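PDB 6EVG: multi-copper Oxidase CueO from Ochrobactrum, which oxidises lignin model compounds and lignosulfonate and, as a laccase-like multicopper oxidase, probably passes the electrons through its coppers to dioxygen. Local coordinates for residues His46-Glu49 against Glu53-Ser56; Gly61-Pro66 against Gln176-Ile181. All coordinates share one frame; numbering follows the deposited sequence.

Contact 1 (His46-Glu49 against Glu53-Ser56); sequences HSFE and EAAS
H46 and A54 form an antiparallel hydrogen-bonded pair where strand 36-46 runs into the turn and pairs with strand 54-59, a beta hairpin at one edge of a four-stranded sheet in the N-terminal cupredoxin-like domain. Two backbone bonds define the pair. H46 N gives its hydrogen to A54 O at 2.9 Å, with 157° at the hydrogen; the return bond, A54 N to H46 O, is also 2.9 Å but reaches the oxygen 35° above the carbonyl plane. The same H46 O receives a CA-H...O contact from E53 CA at 3.3 Å. The chains stay close at the mouth of the turn, where S47 CA and E53 CA are 4.1 Å apart.

Polar side chains brace the hairpin internally: S47 OG bonds back to S52 O within the loop, and E53 OE1 makes a salt bridge with R45 NE. The hydrogen bond from H46 NE2 to G207 O instead ties it to the neighbouring second domain.

Aromatic packing comes from within 46-49: H46 CD2 sits over the centre of the F48 ring, 3.4 Å above its plane, so the imidazole presents its edge to the phenyl face. H46 reaches this position with CG anti to the backbone N (chi1 176°). A54 CB meets the same phenyl ring at its rim, near the ring plane, 4.1 Å from F48 CE2.

Beyond the pair, S56 lies alongside the base of H46. Its OG is 3.4 Å from H46 N, but the angle is too poor for a hydrogen bond; S56 OG bonds to A62 O instead, and its contact with H46 is packing, 3.5 Å from H46 CB.

Contact 2 (Gly61-Pro66 against Gln176-Ile181); sequences GAYLGP and QDRRVI
Y63 OH donates to Q176 OE1 at 2.7 Å and accepts a hydrogen from a water 2.8 Å from Y63 OH, so the phenol oxygen is gripped by two partners. The bond to Q176 approaches from above the amide plane, 50° out of it, while OE1 itself stays near the plane of the tyrosine ring at its edge; ring and amide planes are 59° apart. With CG anti to the backbone N (chi1 -169°), Y63 points its ring from loop 61-66 at strand 170-178. Q176 NE2 bonds to G227 O, which helps fix the rotation of the amide.

The water continues to R178 NH1, 2.9 Å away in the guanidinium plane. The other side of that group is clamped side-on, R178 NE and R178 NH2 each lying 3.0 Å from V180 O and reaching it from opposite faces of its carbonyl plane. A phenylalanine in place of Y63 would probably cost Q176 OE1 the phenol donor and the water the acceptor described here, breaking the link from Q176 through the water to R178. The chemistry thus implies a polar, partly water-mediated joint between the N-terminal and second cupredoxin-like domains.

Contact 1 joins neighbouring strands of one sheet across a short turn and is only partly buried; contact 2 is buried, nearer the centre of the chain, and brings together segments 110 residues apart. The chemistry follows that difference: main-chain pairing dominates the first, whereas side chains and a water carry the second. Their centres are about 7 Å apart and their side chains touch. The Y63 ring stacks on H46 and stands edge-to-face with F48, while F48 CZ packs 3.3 Å from R178 CZ. The hairpin of 46-49 and 53-56 therefore packs against both sides of the joint between 61-66 and 176-181.

Contact 1 (His46-Glu49 against Glu53-Ser56)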
ATOM      1  N   HIS A  46      13.158  -7.709  16.011  1.00  9.07           N
ATOM      2  CA  HIS A  46      13.282  -8.311  14.670  1.00  9.03           C
ATOM      3  C   HIS A  46      14.692  -8.124  14.130  1.00  8.83           C
ATOM      4  O   HIS A  46      15.248  -7.030  14.231  1.00  9.47           O
ATOM      5  CB  HIS A  46      12.249  -7.672  13.738  1.00  8.91           C
ATOM      6  CG  HIS A  46      12.332  -8.138  12.328  1.00  8.73           C
ATOM      7  ND1 HIS A  46      11.855  -9.351  11.909  1.00 10.10           N
ATOM      8  CD2 HIS A  46      12.889  -7.538  11.246  1.00 10.07           C
ATOM      9  CE1 HIS A  46      12.087  -9.474  10.602  1.00 11.89           C
ATOM     10  NE2 HIS A  46      12.699  -8.386  10.173  1.00 11.06           N
ATOM     11  N   SER A  47      15.212  -9.192  13.510  1.00  9.25           N
ATOM     12  CA  SER A  47      16.486  -9.118  12.813  1.00  9.58           C
ATOM     13  C   SER A  47      16.271  -8.845  11.321  1.00  8.99           C
ATOM     14  O   SER A  47      15.710  -9.667  10.587  1.00 11.01           O
ATOM     15  CB  SER A  47      17.234 -10.418  13.001  1.00 11.05           C
ATOM     16  OG  SER A  47      18.441 -10.411  12.245  1.00 13.63           O
ATOM     17  N   PHE A  48      16.756  -7.700  10.884  1.00  9.29           N
ATOM     18  CA  PHE A  48      16.766  -7.347   9.508  1.00 10.22           C
ATOM     19  C   PHE A  48      17.985  -7.901   8.755  1.00 11.96           C
ATOM     20  O   PHE A  48      17.995  -8.017   7.542  1.00 11.95           O
ATOM     21  CB  PHE A  48      16.734  -5.819   9.322  1.00 10.68           C
ATOM     22  CG  PHE A  48      15.499  -5.135   9.935  1.00  9.64           C
ATOM     23  CD1 PHE A  48      14.357  -4.985   9.204  1.00  9.67           C
ATOM     24  CD2 PHE A  48      15.492  -4.701  11.252  1.00 10.90           C
ATOM     25  CE1 PHE A  48      13.237  -4.436   9.731  1.00  9.97           C
ATOM     26  CE2 PHE A  48      14.356  -4.120  11.813  1.00 11.19           C
ATOM     27  CZ  PHE A  48      13.219  -3.979  11.040  1.00 10.05           C
ATOM     28  N   GLU A  49      19.051  -8.149   9.500  1.00 14.34           N
ATOM     29  CA  GLU A  49      20.270  -8.700   8.940  1.00 17.75           C
ATOM     30  C   GLU A  49      20.940  -9.518   9.964  1.00 13.92           C
ATOM     31  O   GLU A  49      20.762  -9.289  11.163  1.00 14.77           O
ATOM     32  CB  GLU A  49      21.026  -7.636   8.292  1.00 22.90           C
ATOM     33  CG  GLU A  49      21.673  -6.680   9.125  1.00 25.98           C
ATOM     34  CD  GLU A  49      22.746  -5.878   8.343  1.00 35.87           C
ATOM     35  OE1 GLU A  49      22.810  -5.832   7.067  1.00 44.39           O
ATOM     36  OE2 GLU A  49      23.538  -5.283   9.056  1.00 34.67           O
ATOM     37  N   GLU A  53      19.555  -6.964  15.705  1.00 13.36           N
ATOM     38  CA  GLU A  53      18.118  -6.971  15.956  1.00 12.45           C
ATOM     39  C   GLU A  53      17.712  -5.567  16.422  1.00  9.96           C
ATOM     40  O   GLU A  53      18.531  -4.848  17.017  1.00 10.48           O
ATOM     41  CB  GLU A  53      18.022  -7.999  17.040  1.00 19.55           C
ATOM     42  CG  GLU A  53      16.722  -8.393  17.431  1.00 20.18           C
ATOM     43  CD  GLU A  53      16.791  -9.335  18.670  1.00 23.26           C
ATOM     44  OE1 GLU A  53      16.941  -8.900  19.843  1.00 23.39           O
ATOM     45  OE2 GLU A  53      16.774 -10.533  18.435  1.00 30.78           O
ATOM     46  N   ALA A  54      16.440  -5.221  16.194  1.00  9.70           N
ATOM     47  CA  ALA A  54      15.922  -3.912  16.587  1.00  9.50           C
ATOM     48  C   ALA A  54      14.521  -4.068  17.163  1.00  9.71           C
ATOM     49  O   ALA A  54      13.786  -5.013  16.852  1.00 10.34           O
ATOM     50  CB  ALA A  54      15.892  -2.936  15.440  1.00 10.47           C
ATOM     51  N   ALA A  55      14.130  -3.082  17.973  1.00  9.75           N
ATOM     52  CA  ALA A  55      12.728  -3.032  18.441  1.00  9.77           C
ATOM     53  C   ALA A  55      11.775  -2.961  17.268  1.00  9.31           C
ATOM     54  O   ALA A  55      12.060  -2.287  16.271  1.00 10.23           O
ATOM     55  CB  ALA A  55      12.542  -1.787  19.289  1.00 11.51           C
ATOM     56  N   SER A  56      10.628  -3.621  17.392  1.00  9.20           N
ATOM     57  CA  SER A  56       9.706  -3.765  16.292  1.00  8.59           C
ATOM     58  C   SER A  56       8.291  -3.983  16.795  1.00  8.17           C
ATOM     59  O   SER A  56       8.034  -4.104  18.012  1.00  9.30           O
ATOM     60  CB  SER A  56      10.176  -4.900  15.385  1.00  9.01           C
ATOM     61  OG  SER A  56      10.102  -6.132  16.039  1.00  9.48           O
TER

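Contact 2 (Gly61-Pro66 against Gln176-Ile181)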
ATOM      1  N   GLY A  61       3.348 -11.919  15.094  1.00  8.74           N
ATOM      2  CA  GLY A  61       4.787 -11.954  15.121  1.00  8.98           C
ATOM      3  C   GLY A  61       5.320 -10.568  15.288  1.00  8.91           C
ATOM      4  O   GLY A  61       4.573  -9.613  15.469  1.00  9.90           O
ATOM      5  N   ALA A  62       6.671 -10.454  15.277  1.00  9.59           N
ATOM      6  CA  ALA A  62       7.325  -9.224  15.669  1.00  9.99           C
ATOM      7  C   ALA A  62       7.497  -8.190  14.588  1.00  8.78           C
ATOM      8  O   ALA A  62       7.887  -7.052  14.856  1.00  9.35           O
ATOM      9  CB  ALA A  62       8.689  -9.552  16.249  1.00 12.00           C
ATOM     10  N   TYR A  63       7.195  -8.562  13.321  1.00  8.29           N
ATOM     11  CA  TYR A  63       7.390  -7.640  12.196  1.00  7.82           C
ATOM     12  C   TYR A  63       6.541  -8.124  11.012  1.00  7.73           C
ATOM     13  O   TYR A  63       6.471  -9.340  10.780  1.00  8.46           O
ATOM     14  CB  TYR A  63       8.899  -7.588  11.794  1.00  8.53           C
ATOM     15  CG  TYR A  63       9.187  -6.463  10.837  1.00  7.85           C
ATOM     16  CD1 TYR A  63       9.398  -5.173  11.279  1.00  8.50           C
ATOM     17  CD2 TYR A  63       9.198  -6.655   9.434  1.00  8.60           C
ATOM     18  CE1 TYR A  63       9.543  -4.111  10.415  1.00  8.12           C
ATOM     19  CE2 TYR A  63       9.357  -5.606   8.541  1.00  8.38           C
ATOM     20  CZ  TYR A  63       9.512  -4.308   9.032  1.00  8.25           C
ATOM     21  OH  TYR A  63       9.641  -3.252   8.206  1.00  9.50           O
ATOM     22  N   LEU A  64       5.917  -7.202  10.294  1.00  7.06           N
ATOM     23  CA  LEU A  64       5.051  -7.577   9.172  1.00  7.09           C
ATOM     24  C   LEU A  64       3.952  -8.503   9.692  1.00  7.02           C
ATOM     25  O   LEU A  64       3.539  -8.354  10.845  1.00  8.49           O
ATOM     26  CB  LEU A  64       5.858  -8.049   7.975  1.00  8.61           C
ATOM     27  CG  LEU A  64       6.296  -6.938   7.034  1.00 13.19           C
ATOM     28  CD1 LEU A  64       7.238  -7.487   5.995  1.00 14.01           C
ATOM     29  CD2 LEU A  64       5.220  -6.210   6.302  1.00 19.48           C
ATOM     30  N   GLY A  65       3.430  -9.375   8.858  1.00  6.99           N
ATOM     31  CA  GLY A  65       2.197 -10.058   9.172  1.00  7.29           C
ATOM     32  C   GLY A  65       1.902 -11.110   8.141  1.00  7.23           C
ATOM     33  O   GLY A  65       2.642 -11.311   7.178  1.00  8.55           O
ATOM     34  N   PRO A  66       0.800 -11.842   8.332  1.00  7.08           N
ATOM     35  CA  PRO A  66       0.400 -12.881   7.382  1.00  7.10           C
ATOM     36  C   PRO A  66      -0.112 -12.298   6.065  1.00  6.80           C
ATOM     37  O   PRO A  66      -0.474 -11.124   5.985  1.00  7.82           O
ATOM     38  CB  PRO A  66      -0.726 -13.596   8.103  1.00  7.92           C
ATOM     39  CG  PRO A  66      -1.347 -12.516   8.953  1.00  8.39           C
ATOM     40  CD  PRO A  66      -0.167 -11.695   9.404  1.00  8.31           C
ATOM     41  N   GLN A 176      10.454  -1.892   1.668  1.00  7.20           N
ATOM     42  CA  GLN A 176      10.525  -0.887   2.726  1.00  7.59           C
ATOM     43  C   GLN A 176      11.956  -0.374   2.844  1.00  7.49           C
ATOM     44  O   GLN A 176      12.880  -0.848   2.167  1.00  8.34           O
ATOM     45  CB  GLN A 176      10.010  -1.411   4.064  1.00  7.88           C
ATOM     46  CG  GLN A 176       8.565  -1.826   4.037  1.00  8.23           C
ATOM     47  CD  GLN A 176       8.129  -2.516   5.294  1.00  7.98           C
ATOM     48  OE1 GLN A 176       8.739  -3.532   5.716  1.00  9.12           O
ATOM     49  NE2 GLN A 176       7.057  -1.991   5.917  1.00  9.45           N
ATOM     50  N   ASP A 177      12.158   0.619   3.696  1.00  8.19           N
ATOM     51  CA  ASP A 177      13.461   1.122   4.032  1.00  8.72           C
ATOM     52  C   ASP A 177      13.611   1.359   5.521  1.00  9.06           C
ATOM     53  O   ASP A 177      12.620   1.427   6.256  1.00 10.59           O
ATOM     54  CB  ASP A 177      13.857   2.366   3.219  1.00 10.09           C
ATOM     55  CG  ASP A 177      13.047   3.624   3.428  1.00 10.31           C
ATOM     56  OD1 ASP A 177      11.935   3.533   3.969  1.00 11.87           O
ATOM     57  OD2 ASP A 177      13.537   4.738   3.006  1.00 10.90           O
ATOM     58  N   ARG A 178      14.843   1.413   5.985  1.00  9.07           N
ATOM     59  CA  ARG A 178      15.160   1.512   7.386  1.00  8.89           C
ATOM     60  C   ARG A 178      16.351   2.460   7.598  1.00  9.43           C
ATOM     61  O   ARG A 178      17.391   2.336   6.956  1.00 10.33           O
ATOM     62  CB  ARG A 178      15.628   0.158   7.939  1.00  9.49           C
ATOM     63  CG  ARG A 178      14.585  -0.938   7.925  1.00  9.71           C
ATOM     64  CD  ARG A 178      13.410  -0.659   8.875  1.00  9.21           C
ATOM     65  NE  ARG A 178      13.871  -0.555  10.233  1.00  9.02           N
ATOM     66  CZ  ARG A 178      13.054  -0.646  11.284  1.00  8.94           C
ATOM     67  NH1 ARG A 178      11.773  -0.761  11.114  1.00  9.59           N
ATOM     68  NH2 ARG A 178      13.579  -0.652  12.517  1.00 10.27           N
ATOM     69  N   ARG A 179      16.191   3.388   8.556  1.00  9.60           N
ATOM     70  CA  ARG A 179      17.315   4.142   9.094  1.00  9.79           C
ATOM     71  C   ARG A 179      18.081   3.305  10.129  1.00  9.64           C
ATOM     72  O   ARG A 179      19.295   3.479  10.253  1.00 10.80           O
ATOM     73  CB  ARG A 179      16.834   5.471   9.673  1.00 10.33           C
ATOM     74  CG  ARG A 179      17.900   6.388  10.196  1.00 11.28           C
ATOM     75  CD  ARG A 179      17.447   7.780  10.511  1.00 11.72           C
ATOM     76  NE  ARG A 179      16.904   8.415   9.306  1.00 11.05           N
ATOM     77  CZ  ARG A 179      16.196   9.547   9.265  1.00 11.51           C
ATOM     78  NH1 ARG A 179      15.989  10.224  10.378  1.00 11.98           N
ATOM     79  NH2 ARG A 179      15.719  10.002   8.133  1.00 11.84           N
ATOM     80  N   VAL A 180      17.356   2.479  10.880  1.00  9.59           N
ATOM     81  CA  VAL A 180      17.912   1.757  12.008  1.00  9.88           C
ATOM     82  C   VAL A 180      17.581   0.272  11.880  1.00  9.53           C
ATOM     83  O   VAL A 180      16.405  -0.094  11.749  1.00 10.64           O
ATOM     84  CB  VAL A 180      17.352   2.309  13.320  1.00  9.85           C
ATOM     85  CG1 VAL A 180      17.884   1.518  14.516  1.00 10.86           C
ATOM     86  CG2 VAL A 180      17.673   3.810  13.456  1.00 11.61           C
ATOM     87  N   ILE A 181      18.618  -0.562  11.932  1.00 10.41           N
ATOM     88  CA  ILE A 181      18.450  -2.010  11.968  1.00 10.77           C
ATOM     89  C   ILE A 181      18.971  -2.654  13.250  1.00 10.79           C
ATOM     90  O   ILE A 181      18.835  -3.874  13.435  1.00 11.70           O
ATOM     91  CB  ILE A 181      18.993  -2.684  10.681  1.00 13.41           C
ATOM     92  CG1 ILE A 181      20.471  -2.363  10.469  1.00 15.97           C
ATOM     93  CG2 ILE A 181      18.190  -2.254   9.465  1.00 13.86           C
ATOM     94  CD1 ILE A 181      21.471  -2.842  11.412  1.00 22.21           C
TER
HETATM   95  O   HOH W   1       9.961  -0.574   8.824  1.00  9.73           O